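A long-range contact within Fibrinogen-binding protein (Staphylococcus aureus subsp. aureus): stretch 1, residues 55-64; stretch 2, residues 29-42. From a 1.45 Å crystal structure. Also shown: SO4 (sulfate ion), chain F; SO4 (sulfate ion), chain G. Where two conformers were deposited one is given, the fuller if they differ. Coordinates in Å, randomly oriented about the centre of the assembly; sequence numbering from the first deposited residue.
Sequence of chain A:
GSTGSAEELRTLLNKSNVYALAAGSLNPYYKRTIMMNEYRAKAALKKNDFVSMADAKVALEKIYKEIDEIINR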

ATOM      1  N   ASP A  55       4.273   3.704   9.052  1.00 11.72           N
ATOM      2  CA  ASP A  55       4.782   4.322   7.832  1.00 12.17           C
ATOM      3  C   ASP A  55       4.162   3.632   6.617  1.00 11.08           C
ATOM      4  O   ASP A  55       3.768   4.296   5.657  1.00 11.35           O
ATOM      5  CB  ASP A  55       6.294   4.233   7.798  1.00 14.90           C
ATOM      6  CG  ASP A  55       6.955   5.213   8.765  1.00 24.44           C
ATOM      7  OD1 ASP A  55       6.250   6.127   9.239  1.00 31.58           O
ATOM      8  OD2 ASP A  55       8.160   5.053   9.044  1.00 27.71           O
ATOM      9  N   ALA A  56       4.080   2.309   6.644  1.00 10.81           N
ATOM     10  CA  ALA A  56       3.510   1.560   5.523  1.00 10.33           C
ATOM     11  C   ALA A  56       2.022   1.820   5.400  1.00 10.23           C
ATOM     12  O   ALA A  56       1.492   1.903   4.289  1.00 10.58           O
ATOM     13  CB  ALA A  56       3.776   0.086   5.663  1.00 10.83           C
ATOM     14  N   LYS A  57       1.317   1.951   6.515  1.00 10.12           N
ATOM     15  CA  LYS A  57      -0.091   2.262   6.487  1.00 11.24           C
ATOM     16  C   LYS A  57      -0.307   3.596   5.802  1.00 11.24           C
ATOM     17  O   LYS A  57      -1.157   3.710   4.900  1.00 11.39           O
ATOM     18  CB  LYS A  57      -0.688   2.300   7.901  1.00 14.42           C
ATOM     19  CG  LYS A  57      -2.137   2.658   7.903  1.00 21.02           C
ATOM     20  CD  LYS A  57      -2.687   2.788   9.322  1.00 31.09           C
ATOM     21  CE  LYS A  57      -2.196   4.054   9.974  1.00 44.54           C
ATOM     22  NZ  LYS A  57      -2.815   4.252  11.316  1.00 52.15           N
ATOM     23  N   VAL A  58       0.445   4.623   6.191  1.00 11.32           N
ATOM     24  CA  VAL A  58       0.288   5.943   5.604  1.00 12.21           C
ATOM     25  C   VAL A  58       0.632   5.892   4.112  1.00  9.82           C
ATOM     26  O   VAL A  58      -0.080   6.495   3.294  1.00  9.90           O
ATOM     27  CB  VAL A  58       1.156   6.974   6.356  1.00 14.29           C
ATOM     28  CG1 VAL A  58       1.194   8.310   5.632  1.00 18.20           C
ATOM     29  CG2 VAL A  58       0.636   7.159   7.777  1.00 17.75           C
ATOM     30  N   ALA A  59       1.679   5.188   3.751  1.00  9.59           N
ATOM     31  CA  ALA A  59       2.100   5.148   2.352  1.00  9.33           C
ATOM     32  C   ALA A  59       1.076   4.439   1.492  1.00  8.18           C
ATOM     33  O   ALA A  59       0.769   4.872   0.375  1.00  8.78           O
ATOM     34  CB  ALA A  59       3.435   4.485   2.214  1.00 10.44           C
ATOM     35  N   LEU A  60       0.561   3.323   1.947  1.00  8.88           N
ATOM     36  CA  LEU A  60      -0.466   2.609   1.196  1.00  7.78           C
ATOM     37  C   LEU A  60      -1.747   3.435   1.077  1.00  8.42           C
ATOM     38  O   LEU A  60      -2.343   3.523   0.004  1.00  8.77           O
ATOM     39  CB  LEU A  60      -0.759   1.227   1.810  1.00  9.16           C
ATOM     40  CG  LEU A  60       0.338   0.188   1.592  1.00  9.97           C
ATOM     41  CD1 LEU A  60       0.069  -1.040   2.466  1.00 12.58           C
ATOM     42  CD2 LEU A  60       0.427  -0.187   0.108  1.00 10.48           C
ATOM     43  N   GLU A  61      -2.221   4.036   2.160  1.00  8.60           N
ATOM     44  CA  GLU A  61      -3.385   4.911   2.082  1.00  8.67           C
ATOM     45  C   GLU A  61      -3.148   6.015   1.058  1.00  8.31           C
ATOM     46  O   GLU A  61      -4.048   6.347   0.262  1.00 10.55           O
ATOM     47  CB  GLU A  61      -3.708   5.522   3.466  1.00 10.14           C
ATOM     48  CG  GLU A  61      -4.239   4.491   4.435  1.00 13.40           C
ATOM     49  CD  GLU A  61      -4.405   5.026   5.836  1.00 22.02           C
ATOM     50  OE1 GLU A  61      -3.820   6.090   6.126  1.00 31.31           O
ATOM     51  OE2 GLU A  61      -5.085   4.348   6.643  1.00 28.86           O
ATOM     52  N   LYS A  62      -1.957   6.585   1.044  1.00  8.82           N
ATOM     53  CA  LYS A  62      -1.642   7.691   0.144  1.00  9.63           C
ATOM     54  C   LYS A  62      -1.700   7.214  -1.324  1.00  9.39           C
ATOM     55  O   LYS A  62      -2.312   7.881  -2.177  1.00  9.93           O
ATOM     56  CB  LYS A  62      -0.260   8.267   0.454  1.00 11.67           C
ATOM     57  CG  LYS A  62       0.167   9.443  -0.432  1.00 14.12           C
ATOM     58  CD  LYS A  62       1.563   9.944  -0.001  1.00 18.59           C
ATOM     59  CE  LYS A  62       2.021  11.159  -0.798  1.00 29.33           C
ATOM     60  NZ  LYS A  62       2.551  10.758  -2.130  1.00 37.10           N
ATOM     61  N   ILE A  63      -1.036   6.100  -1.647  1.00  8.77           N
ATOM     62  CA  ILE A  63      -0.979   5.651  -3.043  1.00  8.59           C
ATOM     63  C   ILE A  63      -2.357   5.156  -3.521  1.00  8.34           C
ATOM     64  O   ILE A  63      -2.730   5.386  -4.677  1.00  8.09           O
ATOM     65  CB  ILE A  63       0.161   4.606  -3.278  1.00  9.93           C
ATOM     66  CG1 ILE A  63       0.523   4.476  -4.773  1.00 11.73           C
ATOM     67  CG2 ILE A  63      -0.200   3.230  -2.690  1.00  9.84           C
ATOM     68  CD1 ILE A  63       1.169   5.713  -5.364  1.00 13.53           C
ATOM     69  N   TYR A  64      -3.148   4.523  -2.661  1.00  7.48           N
ATOM     70  CA  TYR A  64      -4.483   4.100  -3.052  1.00  7.75           C
ATOM     71  C   TYR A  64      -5.344   5.317  -3.361  1.00  7.87           C
ATOM     72  O   TYR A  64      -6.118   5.302  -4.314  1.00  8.50           O
ATOM     73  CB  TYR A  64      -5.149   3.277  -1.941  1.00  7.92           C
ATOM     74  CG  TYR A  64      -4.520   1.937  -1.637  1.00  8.35           C
ATOM     75  CD1 TYR A  64      -3.548   1.358  -2.448  1.00  9.18           C
ATOM     76  CD2 TYR A  64      -4.925   1.237  -0.516  1.00  9.08           C
ATOM     77  CE1 TYR A  64      -3.000   0.124  -2.132  1.00  9.17           C
ATOM     78  CE2 TYR A  64      -4.394   0.005  -0.203  1.00  9.63           C
ATOM     79  CZ  TYR A  64      -3.426  -0.548  -1.003  1.00  8.53           C
ATOM     80  OH  TYR A  64      -2.880  -1.782  -0.685  1.00  9.21           O
TER
HETATM   81  S   SO4 F 501      10.388   6.697  -7.368  0.65 28.61           S
HETATM   82  O1  SO4 F 501       9.955   5.309  -7.231  0.65 23.26           O
HETATM   83  O2  SO4 F 501      11.840   6.753  -7.235  0.65 35.13           O
HETATM   84  O3  SO4 F 501       9.982   7.214  -8.667  0.65 30.33           O
HETATM   85  O4  SO4 F 501       9.775   7.498  -6.314  0.65 36.17           O
HETATM   86  S   SO4 G 504       4.512  -5.364 -14.517  0.61 32.14           S
HETATM   87  O1  SO4 G 504       4.064  -6.284 -13.476  0.61 44.57           O
HETATM   88  O2  SO4 G 504       5.375  -6.079 -15.453  0.61 35.92           O
HETATM   89  O3  SO4 G 504       3.374  -4.815 -15.248  0.61 37.97           O
HETATM   90  O4  SO4 G 504       5.260  -4.279 -13.898  0.61 22.65           O
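Stretch 2, residues 29-42: YYKRTIMMNEYRAK

Stretch 2 lies on stretch 1 as one helix packed nearly antiparallel against another, a mostly apolar contact without a direct hydrogen bond across it. Both stretches are helical throughout: phi/psi values are all helical, most near -65/-43, with N37 (-78/-20) the widest departure, and backbone bonds run from residue i+4 to residue i, as in T33 N to Y29 O at 2.9 Å and A59 N to D55 O at 3.0 Å. The N-to-C directions differ by 154° (signed crossing angle -154°), and the axes approach to 9.2 Å. Because the helices run in nearly opposed senses, A56 near the start of stretch 1 meets A41 near the end of stretch 2, whereas I63 meets residues 29-34, near the start of stretch 2.

The CA atoms come nearest where two alanines face each other. A56 CA and A41 CA are 5.3 Å apart, and A56 CB lies 3.9 Å from A41 CB; each CA-to-CB bond points toward the other helix. One turn along, N37 occupies the middle of the contact. N37 OD1 is 3.3 Å from A59 CB, while L60 CD2 packs 3.8 Å from N37 CB. The amide is held within its own helix, N37 ND2 donating to T33 O at 3.0 Å.

I63 has the largest covered area, 105 Å², and fits as a knob among Y29, Y30, T33 and I34. With chi1 t and chi2 p, its CD1 reaches Y30 CD1 at 3.6 Å, Y29 CE2 at 3.7 Å and T33 CG2 at 3.9 Å, while I63 CG2 lies 3.9 Å from I34 CG1. At the border, a water links the helices: it lies 2.8 Å from Y29 OH and accepts a hydrogen bond from K62 NZ, also at 2.8 Å. In all, 484 Å² is buried, both sides summed.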

ATOM      1  N   TYR A  29       5.304   4.339 -11.889  1.00 11.57           N
ATOM      2  CA  TYR A  29       5.449   4.803 -10.520  1.00 11.47           C
ATOM      3  C   TYR A  29       4.442   4.138  -9.590  1.00  8.96           C
ATOM      4  O   TYR A  29       4.791   3.780  -8.464  1.00 10.14           O
ATOM      5  CB  TYR A  29       5.296   6.342 -10.455  1.00 11.60           C
ATOM      6  CG  TYR A  29       5.168   6.855  -9.049  1.00 12.05           C
ATOM      7  CD1 TYR A  29       6.287   7.096  -8.269  1.00 13.73           C
ATOM      8  CD2 TYR A  29       3.909   7.097  -8.492  1.00 12.58           C
ATOM      9  CE1 TYR A  29       6.170   7.537  -6.977  1.00 14.24           C
ATOM     10  CE2 TYR A  29       3.781   7.518  -7.202  1.00 12.81           C
ATOM     11  CZ  TYR A  29       4.916   7.758  -6.441  1.00 13.94           C
ATOM     12  OH  TYR A  29       4.799   8.185  -5.134  1.00 16.99           O
ATOM     13  N   TYR A  30       3.183   4.034 -10.024  1.00  9.76           N
ATOM     14  CA  TYR A  30       2.144   3.630  -9.105  1.00  9.97           C
ATOM     15  C   TYR A  30       2.344   2.192  -8.634  1.00  9.64           C
ATOM     16  O   TYR A  30       2.369   1.920  -7.432  1.00 11.00           O
ATOM     17  CB  TYR A  30       0.741   3.908  -9.710  1.00 10.66           C
ATOM     18  CG  TYR A  30       0.579   5.388  -9.899  1.00 10.49           C
ATOM     19  CD1 TYR A  30       0.243   6.201  -8.815  1.00 11.63           C
ATOM     20  CD2 TYR A  30       0.852   5.976 -11.117  1.00 12.92           C
ATOM     21  CE1 TYR A  30       0.168   7.566  -8.973  1.00 13.33           C
ATOM     22  CE2 TYR A  30       0.773   7.370 -11.282  1.00 12.75           C
ATOM     23  CZ  TYR A  30       0.438   8.119 -10.195  1.00 12.97           C
ATOM     24  OH  TYR A  30       0.383   9.492 -10.329  1.00 17.77           O
ATOM     25  N   LYS A  31       2.527   1.280  -9.567  1.00  9.66           N
ATOM     26  CA  LYS A  31       2.766  -0.108  -9.184  1.00 10.31           C
ATOM     27  C   LYS A  31       4.047  -0.274  -8.374  1.00 10.66           C
ATOM     28  O   LYS A  31       4.077  -1.026  -7.400  1.00 10.03           O
ATOM     29  CB  LYS A  31       2.781  -0.997 -10.413  1.00 11.96           C
ATOM     30  CG  LYS A  31       2.785  -2.480 -10.025  1.00 15.18           C
ATOM     31  CD  LYS A  31       2.647  -3.386 -11.229  1.00 18.65           C
ATOM     32  CE  LYS A  31       3.047  -4.806 -10.844  1.00 26.03           C
ATOM     33  NZ  LYS A  31       4.559  -4.953 -10.804  1.00 40.04           N
ATOM     34  N   ARG A  32       5.118   0.408  -8.745  0.96  9.38           N
ATOM     35  CA  ARG A  32       6.345   0.208  -7.985  0.96 10.38           C
ATOM     36  C   ARG A  32       6.252   0.776  -6.576  0.96  9.23           C
ATOM     37  O   ARG A  32       6.858   0.219  -5.665  0.96 10.43           O
ATOM     38  CB  ARG A  32       7.613   0.643  -8.738  0.96 16.83           C
ATOM     39  CG  ARG A  32       7.828   2.117  -8.858  0.96 18.52           C
ATOM     40  CD  ARG A  32       9.302   2.469  -9.258  0.96 19.16           C
ATOM     41  NE  ARG A  32       9.351   3.892  -9.592  0.96 19.71           N
ATOM     42  CZ  ARG A  32       9.124   4.392 -10.800  0.96 19.05           C
ATOM     43  NH1 ARG A  32       8.864   3.626 -11.835  0.96 24.30           N
ATOM     44  NH2 ARG A  32       9.155   5.705 -10.956  0.96 22.62           N
ATOM     45  N   THR A  33       5.430   1.810  -6.365  1.00  9.97           N
ATOM     46  CA  THR A  33       5.198   2.321  -5.026  1.00  9.65           C
ATOM     47  C   THR A  33       4.376   1.317  -4.191  1.00  8.65           C
ATOM     48  O   THR A  33       4.671   1.068  -3.014  1.00  9.48           O
ATOM     49  CB  THR A  33       4.555   3.723  -5.083  1.00 11.17           C
ATOM     50  OG1 THR A  33       5.429   4.592  -5.811  1.00 12.39           O
ATOM     51  CG2 THR A  33       4.358   4.269  -3.684  1.00 14.40           C
ATOM     52  N   ILE A  34       3.381   0.717  -4.821  1.00  8.31           N
ATOM     53  CA  ILE A  34       2.649  -0.337  -4.146  1.00  9.14           C
ATOM     54  C   ILE A  34       3.577  -1.503  -3.762  1.00  8.83           C
ATOM     55  O   ILE A  34       3.568  -1.972  -2.630  1.00 10.01           O
ATOM     56  CB  ILE A  34       1.493  -0.830  -4.990  1.00 10.57           C
ATOM     57  CG1 ILE A  34       0.438   0.269  -5.164  1.00 10.34           C
ATOM     58  CG2 ILE A  34       0.876  -2.062  -4.329  1.00 11.94           C
ATOM     59  CD1 ILE A  34      -0.535  -0.005  -6.280  1.00 11.51           C
ATOM     60  N   MET A  35       4.440  -1.942  -4.684  1.00  8.96           N
ATOM     61  CA  MET A  35       5.297  -3.110  -4.434  0.57  9.43           C
ATOM     62  C   MET A  35       6.309  -2.840  -3.348  1.00  9.05           C
ATOM     63  O   MET A  35       6.581  -3.700  -2.511  1.00 10.58           O
ATOM     64  CB  MET A  35       6.001  -3.527  -5.726  0.57 13.16           C
ATOM     65  CG  MET A  35       5.068  -3.930  -6.847  0.57 14.60           C
ATOM     66  SD  MET A  35       3.928  -5.268  -6.412  0.57 15.88           S
ATOM     67  CE  MET A  35       5.085  -6.563  -6.017  0.57 16.00           C
ATOM     68  N   MET A  36       6.869  -1.622  -3.326  1.00  9.31           N
ATOM     69  CA  MET A  36       7.762  -1.228  -2.247  1.00  9.55           C
ATOM     70  C   MET A  36       7.052  -1.338  -0.897  1.00  9.71           C
ATOM     71  O   MET A  36       7.611  -1.838   0.088  1.00 11.12           O
ATOM     72  CB  MET A  36       8.278   0.202  -2.450  1.00 11.52           C
ATOM     73  CG  MET A  36       9.078   0.752  -1.289  1.00 14.30           C
ATOM     74  SD  MET A  36      10.614  -0.077  -0.995  1.00 20.50           S
ATOM     75  CE  MET A  36      11.642   0.741  -2.209  1.00 26.38           C
ATOM     76  N   ASN A  37       5.831  -0.836  -0.848  1.00 10.35           N
ATOM     77  CA  ASN A  37       5.137  -0.850   0.421  1.00 11.48           C
ATOM     78  C   ASN A  37       4.549  -2.183   0.797  1.00 10.36           C
ATOM     79  O   ASN A  37       4.348  -2.424   1.977  1.00 11.70           O
ATOM     80  CB  ASN A  37       4.155   0.282   0.473  1.00 12.81           C
ATOM     81  CG  ASN A  37       4.862   1.594   0.708  1.00 13.44           C
ATOM     82  OD1 ASN A  37       5.362   1.849   1.808  1.00 17.18           O
ATOM     83  ND2 ASN A  37       4.951   2.414  -0.324  1.00 13.28           N
ATOM     84  N   GLU A  38       4.335  -3.075  -0.162  1.00 11.06           N
ATOM     85  CA  GLU A  38       4.018  -4.449   0.171  1.00 10.30           C
ATOM     86  C   GLU A  38       5.168  -5.035   0.932  1.00 10.81           C
ATOM     87  O   GLU A  38       4.995  -5.676   1.969  1.00 11.88           O
ATOM     88  CB  GLU A  38       3.783  -5.280  -1.086  1.00 11.79           C
ATOM     89  CG  GLU A  38       2.474  -4.967  -1.769  1.00 13.31           C
ATOM     90  CD  GLU A  38       2.303  -5.731  -3.068  1.00 17.72           C
ATOM     91  OE1 GLU A  38       3.138  -6.617  -3.389  1.00 23.52           O
ATOM     92  OE2 GLU A  38       1.320  -5.477  -3.783  1.00 16.94           O
ATOM     93  N   TYR A  39       6.373  -4.837   0.420  1.00 10.45           N
ATOM     94  CA  TYR A  39       7.564  -5.366   1.078  1.00 10.72           C
ATOM     95  C   TYR A  39       7.731  -4.793   2.479  1.00  9.94           C
ATOM     96  O   TYR A  39       7.969  -5.531   3.447  1.00 11.43           O
ATOM     97  CB  TYR A  39       8.806  -5.063   0.226  1.00 13.09           C
ATOM     98  CG  TYR A  39      10.116  -5.298   0.926  1.00 14.94           C
ATOM     99  CD1 TYR A  39      10.617  -6.564   1.073  1.00 18.94           C
ATOM    100  CD2 TYR A  39      10.825  -4.236   1.458  1.00 18.76           C
ATOM    101  CE1 TYR A  39      11.836  -6.786   1.715  1.00 25.01           C
ATOM    102  CE2 TYR A  39      12.046  -4.444   2.104  1.00 26.40           C
ATOM    103  CZ  TYR A  39      12.528  -5.727   2.227  1.00 28.78           C
ATOM    104  OH  TYR A  39      13.734  -5.956   2.868  1.00 37.64           O
ATOM    105  N   ARG A  40       7.619  -3.474   2.603  1.00 10.49           N
ATOM    106  CA  ARG A  40       7.832  -2.825   3.892  1.00 10.24           C
ATOM    107  C   ARG A  40       6.745  -3.233   4.878  1.00 10.17           C
ATOM    108  O   ARG A  40       7.053  -3.488   6.039  1.00 11.25           O
ATOM    109  CB  ARG A  40       7.846  -1.309   3.719  1.00 12.48           C
ATOM    110  CG  ARG A  40       9.059  -0.788   2.988  1.00 14.77           C
ATOM    111  CD  ARG A  40       9.031   0.711   2.882  1.00 17.94           C
ATOM    112  NE  ARG A  40      10.303   1.186   2.351  1.00 20.61           N
ATOM    113  CZ  ARG A  40      10.484   2.379   1.809  1.00 22.59           C
ATOM    114  NH1 ARG A  40       9.468   3.205   1.690  1.00 28.72           N
ATOM    115  NH2 ARG A  40      11.682   2.732   1.357  1.00 27.92           N
ATOM    116  N   ALA A  41       5.496  -3.304   4.435  1.00 10.88           N
ATOM    117  CA  ALA A  41       4.377  -3.710   5.317  1.00  8.93           C
ATOM    118  C   ALA A  41       4.541  -5.133   5.801  1.00 10.63           C
ATOM    119  O   ALA A  41       4.386  -5.424   7.005  1.00 11.12           O
ATOM    120  CB  ALA A  41       3.055  -3.586   4.610  1.00 11.43           C
ATOM    121  N   LYS A  42       4.858  -6.042   4.889  1.00 11.42           N
ATOM    122  CA  LYS A  42       4.987  -7.442   5.286  1.00 11.88           C
ATOM    123  C   LYS A  42       6.132  -7.642   6.242  1.00 10.68           C
ATOM    124  O   LYS A  42       5.998  -8.405   7.211  1.00 12.94           O
ATOM    125  CB  LYS A  42       5.103  -8.336   4.054  1.00 12.46           C
ATOM    126  CG  LYS A  42       3.857  -8.338   3.242  1.00 14.89           C
ATOM    127  CD  LYS A  42       3.951  -9.166   1.968  1.00 16.99           C
ATOM    128  CE  LYS A  42       2.632  -9.111   1.227  1.00 23.31           C
ATOM    129  NZ  LYS A  42       2.558 -10.006   0.040  1.00 31.45           N
TER
HETATM  130  O   HOH W   1       2.698   8.190  -3.242  1.00 19.94           O